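Local structure of AvGluR1 ligand binding domain (Adineta vaga, 4IO7) at residues D104-I109 / M179-A184. The protein probably forms a ligand-gated ion channel, and its ligand-binding domain, the part described here, binds amino acids such as glutamate and phenylalanine. Sequence-based numbering, arbitrary orientation.
With PHE (phenylalanine), chain F.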
loop_
_atom_site.group_PDB
_atom_site.type_symbol
_atom_site.label_atom_id
_atom_site.label_comp_id
_atom_site.label_asym_id
_atom_site.label_seq_id
_atom_site.Cartn_x
_atom_site.Cartn_y
_atom_site.Cartn_z
ATOM N N ASP B 104 -3.198 3.726 0.900
ATOM C CA ASP B 104 -3.990 2.517 1.105
ATOM C C ASP B 104 -5.442 2.816 0.797
ATOM O O ASP B 104 -5.847 3.995 0.674
ATOM C CB ASP B 104 -3.823 1.942 2.527
ATOM C CG ASP B 104 -4.227 2.915 3.627
ATOM O OD1 ASP B 104 -4.746 4.012 3.318
ATOM O OD2 ASP B 104 -4.026 2.572 4.817
ATOM N N ASN B 105 -6.244 1.762 0.670
ATOM C CA ASN B 105 -7.636 1.935 0.297
ATOM C C ASN B 105 -8.449 0.721 0.713
ATOM O O ASN B 105 -7.905 -0.365 0.923
ATOM C CB ASN B 105 -7.778 2.146 -1.220
ATOM C CG ASN B 105 -9.201 2.498 -1.630
ATOM O OD1 ASN B 105 -9.830 3.359 -1.029
ATOM N ND2 ASN B 105 -9.727 1.804 -2.628
ATOM N N SER B 106 -9.749 0.924 0.825
ATOM C CA SER B 106 -10.714 -0.162 1.013
ATOM C C SER B 106 -12.041 0.451 0.626
ATOM O O SER B 106 -12.088 1.647 0.338
ATOM C CB SER B 106 -10.734 -0.625 2.478
ATOM O OG SER B 106 -11.114 0.433 3.358
ATOM N N MET B 107 -13.105 -0.355 0.603
ATOM C CA MET B 107 -14.425 0.146 0.282
ATOM C C MET B 107 -15.346 0.002 1.464
ATOM O O MET B 107 -15.117 -0.839 2.342
ATOM C CB MET B 107 -14.993 -0.575 -0.939
ATOM C CG MET B 107 -14.305 -0.163 -2.234
ATOM S SD MET B 107 -15.149 -0.839 -3.670
ATOM C CE MET B 107 -14.497 -2.509 -3.603
ATOM N N ARG B 108 -16.387 0.831 1.484
ATOM C CA ARG B 108 -17.485 0.700 2.434
ATOM C C ARG B 108 -18.842 0.796 1.723
ATOM O O ARG B 108 -18.955 1.299 0.602
ATOM C CB ARG B 108 -17.393 1.761 3.525
ATOM C CG ARG B 108 -16.153 1.579 4.417
ATOM C CD ARG B 108 -16.350 2.110 5.770
ATOM N NE ARG B 108 -17.439 1.465 6.488
ATOM C CZ ARG B 108 -17.969 1.989 7.577
ATOM N NH1 ARG B 108 -17.491 3.142 8.022
ATOM N NH2 ARG B 108 -18.967 1.385 8.211
ATOM N N ILE B 109 -19.869 0.305 2.399
ATOM C CA ILE B 109 -21.226 0.370 1.900
ATOM C C ILE B 109 -21.820 1.690 2.340
ATOM O O ILE B 109 -21.754 2.066 3.515
ATOM C CB ILE B 109 -22.090 -0.759 2.470
ATOM C CG1 ILE B 109 -21.532 -2.116 2.058
ATOM C CG2 ILE B 109 -23.535 -0.620 2.005
ATOM C CD1 ILE B 109 -22.160 -3.266 2.828
ATOM N N MET B 179 -18.355 2.668 -2.211
ATOM C CA MET B 179 -17.388 3.718 -2.494
ATOM C C MET B 179 -16.116 3.405 -1.773
ATOM O O MET B 179 -16.141 2.775 -0.710
ATOM C CB MET B 179 -17.862 5.086 -1.965
ATOM C CG MET B 179 -18.726 5.899 -2.906
ATOM S SD MET B 179 -19.153 7.520 -2.204
ATOM C CE MET B 179 -17.719 8.492 -2.706
ATOM N N ASP B 180 -15.004 3.883 -2.325
ATOM C CA ASP B 180 -13.734 3.944 -1.591
ATOM C C ASP B 180 -13.922 4.670 -0.270
ATOM O O ASP B 180 -14.693 5.623 -0.196
ATOM C CB ASP B 180 -12.713 4.708 -2.407
ATOM C CG ASP B 180 -12.423 4.039 -3.744
ATOM O OD1 ASP B 180 -12.477 2.790 -3.820
ATOM O OD2 ASP B 180 -12.122 4.776 -4.707
ATOM N N ILE B 181 -13.184 4.236 0.756
ATOM C CA ILE B 181 -13.434 4.667 2.125
ATOM C C ILE B 181 -13.151 6.150 2.316
ATOM O O ILE B 181 -13.954 6.853 2.934
ATOM C CB ILE B 181 -12.624 3.813 3.144
ATOM C CG1 ILE B 181 -13.011 4.165 4.581
ATOM C CG2 ILE B 181 -11.140 3.964 2.938
ATOM C CD1 ILE B 181 -12.527 3.150 5.617
ATOM N N GLY B 182 -12.050 6.642 1.754
ATOM C CA GLY B 182 -11.712 8.058 1.895
ATOM C C GLY B 182 -12.803 8.985 1.376
ATOM O O GLY B 182 -13.247 9.925 2.080
ATOM N N THR B 183 -13.241 8.760 0.138
ATOM C CA THR B 183 -14.273 9.630 -0.433
ATOM C C THR B 183 -15.642 9.346 0.177
ATOM O O THR B 183 -16.478 10.251 0.290
ATOM C CB THR B 183 -14.340 9.522 -1.956
ATOM O OG1 THR B 183 -14.338 8.152 -2.338
ATOM C CG2 THR B 183 -13.123 10.190 -2.601
ATOM N N ALA B 184 -15.864 8.106 0.608
ATOM C CA ALA B 184 -17.139 7.730 1.225
ATOM C C ALA B 184 -17.315 8.441 2.561
ATOM O O ALA B 184 -18.392 8.966 2.880
ATOM C CB ALA B 184 -17.214 6.213 1.419
HETATM N N PHE F . -10.982 3.806 -7.010
HETATM C CA PHE F . -12.013 3.341 -7.971
HETATM C C PHE F . -11.348 2.730 -9.188
HETATM O O PHE F . -10.174 3.008 -9.475
HETATM C CB PHE F . -12.885 4.480 -8.477
HETATM C CG PHE F . -13.855 5.008 -7.467
HETATM C CD1 PHE F . -15.030 4.313 -7.179
HETATM C CD2 PHE F . -13.610 6.238 -6.825
HETATM C CE1 PHE F . -15.957 4.823 -6.243
HETATM C CE2 PHE F . -14.514 6.762 -5.888
HETATM C CZ PHE F . -15.680 6.052 -5.584
HETATM O OXT PHE F . -12.053 2.029 -9.932
HETATM O O HOH W 1 -9.677 5.787 0.203
#
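Asn105 ND2 donates to Asp180 OD1 at 3.2 Å, and the amide approaches from above the carboxylate, the two planes standing 82° apart. The other carboxylate oxygen, Asp180 OD2, takes the ammonium group of the bound phenylalanine, 2.7 Å from the ligand N, a clear case of a second-shell residue positioning a first-shell one. With CG anti to the backbone N (chi1 -173°), the amide of Asn105 extends to the start of helix 181-190, where its OD1 accepts from a water that in turn accepts from Gly182 N; ND2 also bonds Ser205. A leucine here would probably leave Asp180 OD1 without this donor and the carboxylate freer to turn. Behind this pair, the backbones fix the strand end: Arg108 and Met179 exchange two hydrogen bonds, and Ile181 N donates to Ser106 O at 2.8 Å. Ile181 CG2 rests 3.6 Å from Ser106 OG, which bonds Asp201, while Ile181 CD1 packs against Arg108 CD. Asp180, the last residue of strand 176-180, thus stands at the N-cap position of helix 181-190, the acidic anchor for the ligand's ammonium group in the periplasmic-binding-protein-like clamshell of ionotropic glutamate receptors.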